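Local coordinates for amine oxidase domain-containing protein (Pyrococcus furiosus, PDB 3NRN) that is of unknown function but binds adenosine monophosphate in a Rossmann-type nucleotide site and is probably an oxidoreductase, at residues Q48-G52 with A53-I57. Numbering follows the deposited sequence.
Sequences QLSTG and ALHMI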
loop_
_atom_site.group_PDB
_atom_site.type_symbol
_atom_site.label_atom_id
_atom_site.label_comp_id
_atom_site.label_asym_id
_atom_site.label_seq_id
_atom_site.Cartn_x
_atom_site.Cartn_y
_atom_site.Cartn_z
ATOM N N GLN A 48 18.251 5.836 3.748
ATOM C CA GLN A 48 17.302 4.888 4.312
ATOM C C GLN A 48 16.226 4.676 3.257
ATOM O O GLN A 48 15.260 5.431 3.193
ATOM C CB GLN A 48 16.671 5.437 5.593
ATOM C CG GLN A 48 17.578 5.407 6.814
ATOM C CD GLN A 48 17.896 3.992 7.273
ATOM O OE1 GLN A 48 16.998 3.167 7.465
ATOM N NE2 GLN A 48 19.178 3.708 7.461
ATOM N N LEU A 49 16.408 3.671 2.409
ATOM C CA LEU A 49 15.422 3.389 1.372
ATOM C C LEU A 49 14.360 2.465 1.973
ATOM O O LEU A 49 14.377 2.201 3.180
ATOM C CB LEU A 49 16.099 2.736 0.161
ATOM C CG LEU A 49 17.281 3.524 -0.429
ATOM C CD1 LEU A 49 17.894 2.743 -1.582
ATOM C CD2 LEU A 49 16.830 4.891 -0.894
ATOM N N SER A 50 13.433 1.981 1.151
ATOM C CA SER A 50 12.389 1.100 1.663
ATOM C C SER A 50 12.214 -0.157 0.828
ATOM O O SER A 50 12.641 -0.208 -0.323
ATOM C CB SER A 50 11.056 1.843 1.733
ATOM O OG SER A 50 10.580 2.143 0.435
ATOM N N THR A 51 11.579 -1.168 1.421
ATOM C CA THR A 51 11.323 -2.428 0.743
ATOM C C THR A 51 9.964 -2.394 0.046
ATOM O O THR A 51 9.468 -3.420 -0.415
ATOM C CB THR A 51 11.370 -3.618 1.742
ATOM O OG1 THR A 51 10.392 -3.432 2.776
ATOM C CG2 THR A 51 12.750 -3.718 2.379
ATOM N N GLY A 52 9.367 -1.206 -0.036
ATOM C CA GLY A 52 8.070 -1.074 -0.681
ATOM C C GLY A 52 7.511 0.340 -0.678
ATOM O O GLY A 52 7.921 1.180 -1.477
ATOM N N ALA A 53 6.568 0.606 0.221
ATOM C CA ALA A 53 5.967 1.930 0.326
ATOM C C ALA A 53 7.058 2.993 0.429
ATOM O O ALA A 53 8.120 2.760 1.014
ATOM C CB ALA A 53 5.048 1.996 1.543
ATOM N N LEU A 54 6.788 4.168 -0.126
ATOM C CA LEU A 54 7.773 5.242 -0.117
ATOM C C LEU A 54 7.802 6.049 1.186
ATOM O O LEU A 54 7.809 7.283 1.149
ATOM C CB LEU A 54 7.518 6.177 -1.307
ATOM C CG LEU A 54 7.388 5.545 -2.694
ATOM C CD1 LEU A 54 7.255 6.642 -3.725
ATOM C CD2 LEU A 54 8.600 4.678 -3.003
ATOM N N HIS A 55 7.822 5.352 2.327
ATOM C CA HIS A 55 7.858 6.005 3.641
ATOM C C HIS A 55 6.707 6.984 3.747
ATOM O O HIS A 55 6.806 8.019 4.411
ATOM C CB HIS A 55 9.187 6.747 3.798
ATOM C CG HIS A 55 10.378 5.841 3.820
ATOM N ND1 HIS A 55 11.594 6.189 3.272
ATOM C CD2 HIS A 55 10.535 4.592 4.320
ATOM C CE1 HIS A 55 12.446 5.193 3.429
ATOM N NE2 HIS A 55 11.829 4.212 4.063
HETATM N N MSE A 56 5.607 6.634 3.091
HETATM C CA MSE A 56 4.428 7.483 3.024
HETATM C C MSE A 56 3.142 6.661 3.134
HETATM O O MSE A 56 3.110 5.485 2.778
HETATM C CB MSE A 56 4.472 8.232 1.682
HETATM C CG MSE A 56 3.342 9.214 1.373
HETATM SE SE MSE A 56 3.626 10.060 -0.243
HETATM C CE MSE A 56 3.722 8.670 -1.314
ATOM N N ILE A 57 2.092 7.289 3.641
ATOM C CA ILE A 57 0.794 6.650 3.782
ATOM C C ILE A 57 -0.123 7.442 2.848
ATOM O O ILE A 57 -0.130 8.665 2.884
ATOM C CB ILE A 57 0.318 6.725 5.255
ATOM C CG1 ILE A 57 1.318 5.972 6.141
ATOM C CG2 ILE A 57 -1.090 6.149 5.397
ATOM C CD1 ILE A 57 1.042 6.066 7.637
#
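Ser-50 and Ala-53 close the bend that follows strand 47-50: the serine hydroxyl OG donates a hydrogen bond of 2.6 Å to Ala-53 O. OG is tucked between its own backbone N and carbonyl carbon and faces back across the bend. It meets the acceptor from above the carbonyl plane, at a C=O...O angle of 139°. The same carbonyl takes a weak bond from His-55 N, 2.9 Å from Ala-53 O, across the inverse gamma turn centred on Leu-54, so two donors share this buried oxygen.

The tight part of the contact lies around the imidazole. CG of His-55 stands anti to the carbonyl carbon (chi1 -65°), which brings the ring back over the bend to the end of strand 47-50. There NE2 comes within 3.4 Å of Ser-50 CB, and a weak, bent bond joins NE2 to Leu-49 O, also at 3.4 Å with an N-H...O angle of 126°. Without the imidazole, as with an alanine here, Leu-49 O is likely to lose this weak donor and a gap to open beside Ser-50 CB.

The bend itself, Thr-51 and Gly-52, is the partly exposed side: CB of Thr-51 points away from 53-57, and across from Gly-52 the side chain of Leu-54 brings just CD2 near, 3.9 Å from Gly-52 O. That oxygen has an outside partner in Lys-271, which also bonds Ser-50 O. Gly-52 lies close to Arg-38, a residue that binds AMP, so the bend skirts the nucleotide pocket.

The segment thus links two small sheets: strand 47-50 pairs antiparallel with 41-44, whereas 56-57 forms an edge of the sheet with 182-184. Met-316 of strand 312-320 packs against Ser-50, Leu-54 and His-55, and helix 388-402 meets Ala-53 and Ile-57.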